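Local coordinates for cobalamin biosynthesis protein CobN (Mycobacterium tuberculosis, PDB 7C6O), which is the large, catalytic subunit of cobaltochelatase and probably carries the site where cobalt is inserted into the corrin ring during cobalamin biosynthesis, at residues 1051-1064 and 1088-1101. Numbering follows the deposited sequence. Where two conformers were deposited one is given.
Sequences YRRIAVAAKNTDTR and LTGQAPAAYIGDNT
V1056 and Y1096 meet on one face of a parallel strand pair, 1056-1061 with 1094-1099. The two strands belong to a beta-alpha-beta unit, joined by helix 1072-1089. Backbone hydrogen bonds run along the whole pair, from A1094 N to A1055 O through N1100 N to T1061 O. V1056 CG1 lies over a face of the Y1096 ring in a CH-pi contact, 3.7 Å from the centroid. It is placed there by chi1 of -159°, which sets CG1 anti to the backbone N. G1098 leaves room on the same face for the N1060 amide, whose OD1 lies 3.2 Å from G1098 CA. N1060 ND2 is hydrogen-bonded to D897 and E900. On the other face, T1061 CG2 meets I1097 CG2 at 3.7 Å, the side chains crossing nearly at right angles. Past the strands, R1064 bends at chi2 (-75°) and lays its guanidinium over T1101 CG2. R1064 NH2 forms a salt bridge with D1099 OD2 at 3.0 Å, the two planes 73° apart. R1107 and R1109 also pair with OD2. D1099 OD1 closes an Asx turn, accepting T1101 N at 3.0 Å and, on its syn side, T1101 OG1 at 2.6 Å.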
loop_
_atom_site.group_PDB
_atom_site.type_symbol
_atom_site.label_atom_id
_atom_site.label_comp_id
_atom_site.label_asym_id
_atom_site.label_seq_id
_atom_site.Cartn_x
_atom_site.Cartn_y
_atom_site.Cartn_z
ATOM N N TYR A 1051 0.683 -24.583 11.693
ATOM C CA TYR A 1051 0.828 -24.985 10.296
ATOM C C TYR A 1051 0.616 -26.481 10.117
ATOM O O TYR A 1051 0.100 -26.909 9.079
ATOM C CB TYR A 1051 2.197 -24.570 9.751
ATOM C CG TYR A 1051 2.223 -23.170 9.180
ATOM C CD1 TYR A 1051 1.804 -22.087 9.940
ATOM C CD2 TYR A 1051 2.670 -22.928 7.884
ATOM C CE1 TYR A 1051 1.822 -20.803 9.432
ATOM C CE2 TYR A 1051 2.694 -21.641 7.364
ATOM C CZ TYR A 1051 2.267 -20.582 8.147
ATOM O OH TYR A 1051 2.281 -19.293 7.658
ATOM N N ARG A 1052 0.987 -27.290 11.115
ATOM C CA ARG A 1052 0.739 -28.724 11.020
ATOM C C ARG A 1052 -0.745 -29.042 10.900
ATOM O O ARG A 1052 -1.098 -30.104 10.377
ATOM C CB ARG A 1052 1.333 -29.458 12.229
ATOM C CG ARG A 1052 2.837 -29.680 12.140
ATOM C CD ARG A 1052 3.342 -30.580 13.264
ATOM N NE ARG A 1052 4.443 -29.965 14.000
ATOM C CZ ARG A 1052 5.731 -30.199 13.767
ATOM N NH1 ARG A 1052 6.098 -31.047 12.816
ATOM N NH2 ARG A 1052 6.654 -29.584 14.495
ATOM N N ARG A 1053 -1.618 -28.143 11.354
ATOM C CA ARG A 1053 -3.057 -28.357 11.293
ATOM C C ARG A 1053 -3.696 -27.834 10.015
ATOM O O ARG A 1053 -4.876 -28.114 9.779
ATOM C CB ARG A 1053 -3.744 -27.695 12.493
ATOM C CG ARG A 1053 -3.359 -28.283 13.836
ATOM C CD ARG A 1053 -4.284 -27.772 14.927
ATOM N NE ARG A 1053 -3.985 -28.364 16.227
ATOM C CZ ARG A 1053 -3.348 -27.729 17.206
ATOM N NH1 ARG A 1053 -2.945 -26.477 17.036
ATOM N NH2 ARG A 1053 -3.122 -28.346 18.358
ATOM N N ILE A 1054 -2.959 -27.082 9.195
ATOM C CA ILE A 1054 -3.552 -26.470 8.010
ATOM C C ILE A 1054 -4.008 -27.556 7.048
ATOM O O ILE A 1054 -3.201 -28.362 6.567
ATOM C CB ILE A 1054 -2.562 -25.512 7.341
ATOM C CG1 ILE A 1054 -2.281 -24.319 8.256
ATOM C CG2 ILE A 1054 -3.108 -25.052 5.990
ATOM C CD1 ILE A 1054 -1.220 -23.374 7.716
ATOM N N ALA A 1055 -5.309 -27.581 6.764
ATOM C CA ALA A 1055 -5.872 -28.525 5.808
ATOM C C ALA A 1055 -5.967 -27.945 4.404
ATOM O O ALA A 1055 -5.850 -28.691 3.423
ATOM C CB ALA A 1055 -7.259 -28.980 6.272
ATOM N N VAL A 1056 -6.182 -26.635 4.289
ATOM C CA VAL A 1056 -6.249 -25.941 3.007
ATOM C C VAL A 1056 -5.369 -24.705 3.092
ATOM O O VAL A 1056 -5.582 -23.853 3.963
ATOM C CB VAL A 1056 -7.680 -25.517 2.636
ATOM C CG1 VAL A 1056 -7.784 -25.288 1.138
ATOM C CG2 VAL A 1056 -8.697 -26.519 3.118
ATOM N N ALA A 1057 -4.409 -24.588 2.179
ATOM C CA ALA A 1057 -3.639 -23.359 2.025
ATOM C C ALA A 1057 -4.282 -22.528 0.921
ATOM O O ALA A 1057 -4.349 -22.967 -0.231
ATOM C CB ALA A 1057 -2.177 -23.665 1.702
ATOM N N ALA A 1058 -4.763 -21.338 1.270
ATOM C CA ALA A 1058 -5.558 -20.536 0.353
ATOM C C ALA A 1058 -4.884 -19.202 0.062
ATOM O O ALA A 1058 -4.221 -18.617 0.921
ATOM C CB ALA A 1058 -6.966 -20.291 0.914
ATOM N N LYS A 1059 -5.063 -18.738 -1.171
ATOM C CA LYS A 1059 -4.674 -17.400 -1.589
ATOM C C LYS A 1059 -5.738 -16.892 -2.546
ATOM O O LYS A 1059 -6.243 -17.651 -3.375
ATOM C CB LYS A 1059 -3.300 -17.381 -2.275
ATOM C CG LYS A 1059 -2.853 -15.990 -2.719
ATOM C CD LYS A 1059 -2.640 -15.083 -1.517
ATOM C CE LYS A 1059 -2.293 -13.657 -1.928
ATOM N NZ LYS A 1059 -3.475 -12.856 -2.370
ATOM N N ASN A 1060 -6.088 -15.619 -2.428
ATOM C CA ASN A 1060 -7.131 -15.048 -3.265
ATOM C C ASN A 1060 -6.522 -14.205 -4.377
ATOM O O ASN A 1060 -5.538 -13.492 -4.164
ATOM C CB ASN A 1060 -8.100 -14.219 -2.423
ATOM C CG ASN A 1060 -8.868 -15.069 -1.427
ATOM O OD1 ASN A 1060 -9.190 -16.226 -1.705
ATOM N ND2 ASN A 1060 -9.157 -14.506 -0.262
ATOM N N THR A 1061 -7.098 -14.323 -5.574
ATOM C CA THR A 1061 -6.717 -13.528 -6.737
ATOM C C THR A 1061 -7.827 -12.514 -6.961
ATOM O O THR A 1061 -8.931 -12.877 -7.379
ATOM C CB THR A 1061 -6.514 -14.406 -7.970
ATOM O OG1 THR A 1061 -7.726 -15.116 -8.257
ATOM C CG2 THR A 1061 -5.400 -15.405 -7.731
ATOM N N ASP A 1062 -7.537 -11.244 -6.689
ATOM C CA ASP A 1062 -8.544 -10.196 -6.681
ATOM C C ASP A 1062 -8.417 -9.208 -7.829
ATOM O O ASP A 1062 -9.276 -8.329 -7.964
ATOM C CB ASP A 1062 -8.483 -9.435 -5.349
ATOM C CG ASP A 1062 -7.057 -9.187 -4.887
ATOM O OD1 ASP A 1062 -6.142 -9.141 -5.736
ATOM O OD2 ASP A 1062 -6.849 -9.052 -3.665
ATOM N N THR A 1063 -7.369 -9.304 -8.644
ATOM C CA THR A 1063 -7.181 -8.371 -9.745
ATOM C C THR A 1063 -6.829 -9.148 -11.006
ATOM O O THR A 1063 -6.162 -10.185 -10.946
ATOM C CB THR A 1063 -6.104 -7.312 -9.402
ATOM O OG1 THR A 1063 -6.528 -6.021 -9.864
ATOM C CG2 THR A 1063 -4.759 -7.651 -10.023
ATOM N N ARG A 1064 -7.319 -8.663 -12.147
ATOM C CA ARG A 1064 -7.158 -9.357 -13.419
ATOM C C ARG A 1064 -5.962 -8.872 -14.223
ATOM O O ARG A 1064 -5.578 -9.540 -15.190
ATOM C CB ARG A 1064 -8.428 -9.209 -14.267
ATOM C CG ARG A 1064 -9.456 -10.294 -14.029
ATOM C CD ARG A 1064 -9.040 -11.604 -14.684
ATOM N NE ARG A 1064 -9.814 -12.733 -14.173
ATOM C CZ ARG A 1064 -9.304 -13.723 -13.448
ATOM N NH1 ARG A 1064 -8.009 -13.737 -13.159
ATOM N NH2 ARG A 1064 -10.086 -14.705 -13.020
ATOM N N LEU A 1088 6.574 -29.965 7.484
ATOM C CA LEU A 1088 6.268 -30.274 8.876
ATOM C C LEU A 1088 5.558 -31.616 9.013
ATOM O O LEU A 1088 5.835 -32.375 9.950
ATOM C CB LEU A 1088 5.422 -29.156 9.485
ATOM C CG LEU A 1088 6.138 -27.832 9.751
ATOM C CD1 LEU A 1088 5.134 -26.729 10.029
ATOM C CD2 LEU A 1088 7.111 -27.980 10.915
ATOM N N THR A 1089 4.642 -31.929 8.093
ATOM C CA THR A 1089 3.783 -33.097 8.231
ATOM C C THR A 1089 4.130 -34.242 7.294
ATOM O O THR A 1089 3.678 -35.365 7.534
ATOM C CB THR A 1089 2.313 -32.715 7.994
ATOM O OG1 THR A 1089 2.116 -32.423 6.605
ATOM C CG2 THR A 1089 1.936 -31.494 8.819
ATOM N N GLY A 1090 4.907 -33.992 6.240
ATOM C CA GLY A 1090 5.152 -34.991 5.223
ATOM C C GLY A 1090 4.095 -35.074 4.145
ATOM O O GLY A 1090 4.275 -35.826 3.179
ATOM N N GLN A 1091 3.000 -34.329 4.271
ATOM C CA GLN A 1091 1.918 -34.345 3.298
ATOM C C GLN A 1091 1.529 -32.913 2.967
ATOM O O GLN A 1091 1.318 -32.098 3.872
ATOM C CB GLN A 1091 0.706 -35.118 3.829
ATOM C CG GLN A 1091 -0.524 -35.038 2.937
ATOM C CD GLN A 1091 -0.276 -35.589 1.547
ATOM O OE1 GLN A 1091 0.384 -36.616 1.381
ATOM N NE2 GLN A 1091 -0.798 -34.904 0.536
ATOM N N ALA A 1092 1.440 -32.607 1.681
ATOM C CA ALA A 1092 1.012 -31.278 1.283
ATOM C C ALA A 1092 -0.457 -31.080 1.642
ATOM O O ALA A 1092 -1.257 -32.015 1.528
ATOM C CB ALA A 1092 1.218 -31.066 -0.215
ATOM N N PRO A 1093 -0.841 -29.892 2.095
ATOM C CA PRO A 1093 -2.265 -29.604 2.273
ATOM C C PRO A 1093 -2.918 -29.387 0.920
ATOM O O PRO A 1093 -2.254 -29.274 -0.112
ATOM C CB PRO A 1093 -2.262 -28.324 3.106
ATOM C CG PRO A 1093 -1.010 -27.621 2.661
ATOM C CD PRO A 1093 -0.001 -28.711 2.364
ATOM N N ALA A 1094 -4.245 -29.337 0.928
ATOM C CA ALA A 1094 -4.944 -28.831 -0.243
ATOM C C ALA A 1094 -4.531 -27.383 -0.480
ATOM O O ALA A 1094 -4.250 -26.632 0.458
ATOM C CB ALA A 1094 -6.457 -28.939 -0.056
ATOM N N ALA A 1095 -4.457 -26.997 -1.750
ATOM C CA ALA A 1095 -4.056 -25.644 -2.127
ATOM C C ALA A 1095 -5.136 -25.071 -3.031
ATOM O O ALA A 1095 -5.317 -25.541 -4.159
ATOM C CB ALA A 1095 -2.693 -25.642 -2.819
ATOM N N TYR A 1096 -5.862 -24.075 -2.534
ATOM C CA TYR A 1096 -6.974 -23.477 -3.258
ATOM C C TYR A 1096 -6.663 -22.034 -3.625
ATOM O O TYR A 1096 -5.937 -21.334 -2.913
ATOM C CB TYR A 1096 -8.265 -23.493 -2.431
ATOM C CG TYR A 1096 -8.895 -24.851 -2.219
ATOM C CD1 TYR A 1096 -8.355 -25.998 -2.786
ATOM C CD2 TYR A 1096 -10.048 -24.979 -1.452
ATOM C CE1 TYR A 1096 -8.941 -27.238 -2.588
ATOM C CE2 TYR A 1096 -10.639 -26.212 -1.245
ATOM C CZ TYR A 1096 -10.083 -27.336 -1.815
ATOM O OH TYR A 1096 -10.676 -28.561 -1.607
ATOM N N ILE A 1097 -7.246 -21.595 -4.738
ATOM C CA ILE A 1097 -7.242 -20.199 -5.157
ATOM C C ILE A 1097 -8.672 -19.685 -5.047
ATOM O O ILE A 1097 -9.585 -20.241 -5.669
ATOM C CB ILE A 1097 -6.713 -20.032 -6.589
ATOM C CG1 ILE A 1097 -5.210 -20.314 -6.653
ATOM C CG2 ILE A 1097 -7.033 -18.641 -7.124
ATOM C CD1 ILE A 1097 -4.367 -19.297 -5.923
ATOM N N GLY A 1098 -8.870 -18.637 -4.255
ATOM C CA GLY A 1098 -10.159 -17.974 -4.227
ATOM C C GLY A 1098 -10.207 -16.859 -5.252
ATOM O O GLY A 1098 -9.403 -15.926 -5.192
ATOM N N ASP A 1099 -11.129 -16.941 -6.207
ATOM C CA ASP A 1099 -11.217 -15.967 -7.291
ATOM C C ASP A 1099 -12.241 -14.907 -6.899
ATOM O O ASP A 1099 -13.450 -15.122 -7.018
ATOM C CB ASP A 1099 -11.587 -16.651 -8.606
ATOM C CG ASP A 1099 -11.526 -15.709 -9.802
ATOM O OD1 ASP A 1099 -11.362 -14.485 -9.609
ATOM O OD2 ASP A 1099 -11.641 -16.199 -10.948
ATOM N N ASN A 1100 -11.756 -13.754 -6.438
ATOM C CA ASN A 1100 -12.612 -12.605 -6.168
ATOM C C ASN A 1100 -12.309 -11.452 -7.124
ATOM O O ASN A 1100 -12.382 -10.280 -6.753
ATOM C CB ASN A 1100 -12.507 -12.159 -4.707
ATOM C CG ASN A 1100 -11.087 -11.800 -4.281
ATOM O OD1 ASN A 1100 -10.109 -12.354 -4.781
ATOM N ND2 ASN A 1100 -10.976 -10.883 -3.321
ATOM N N THR A 1101 -11.969 -11.780 -8.374
ATOM C CA THR A 1101 -11.892 -10.750 -9.406
ATOM C C THR A 1101 -13.273 -10.204 -9.738
ATOM O O THR A 1101 -13.399 -9.050 -10.164
ATOM C CB THR A 1101 -11.230 -11.298 -10.673
ATOM O OG1 THR A 1101 -11.948 -12.453 -11.135
ATOM C CG2 THR A 1101 -9.778 -11.667 -10.406
HETATM O O HOH W 1 -8.543 -10.182 -1.711
HETATM O O HOH W 2 -12.345 -12.303 -13.985
#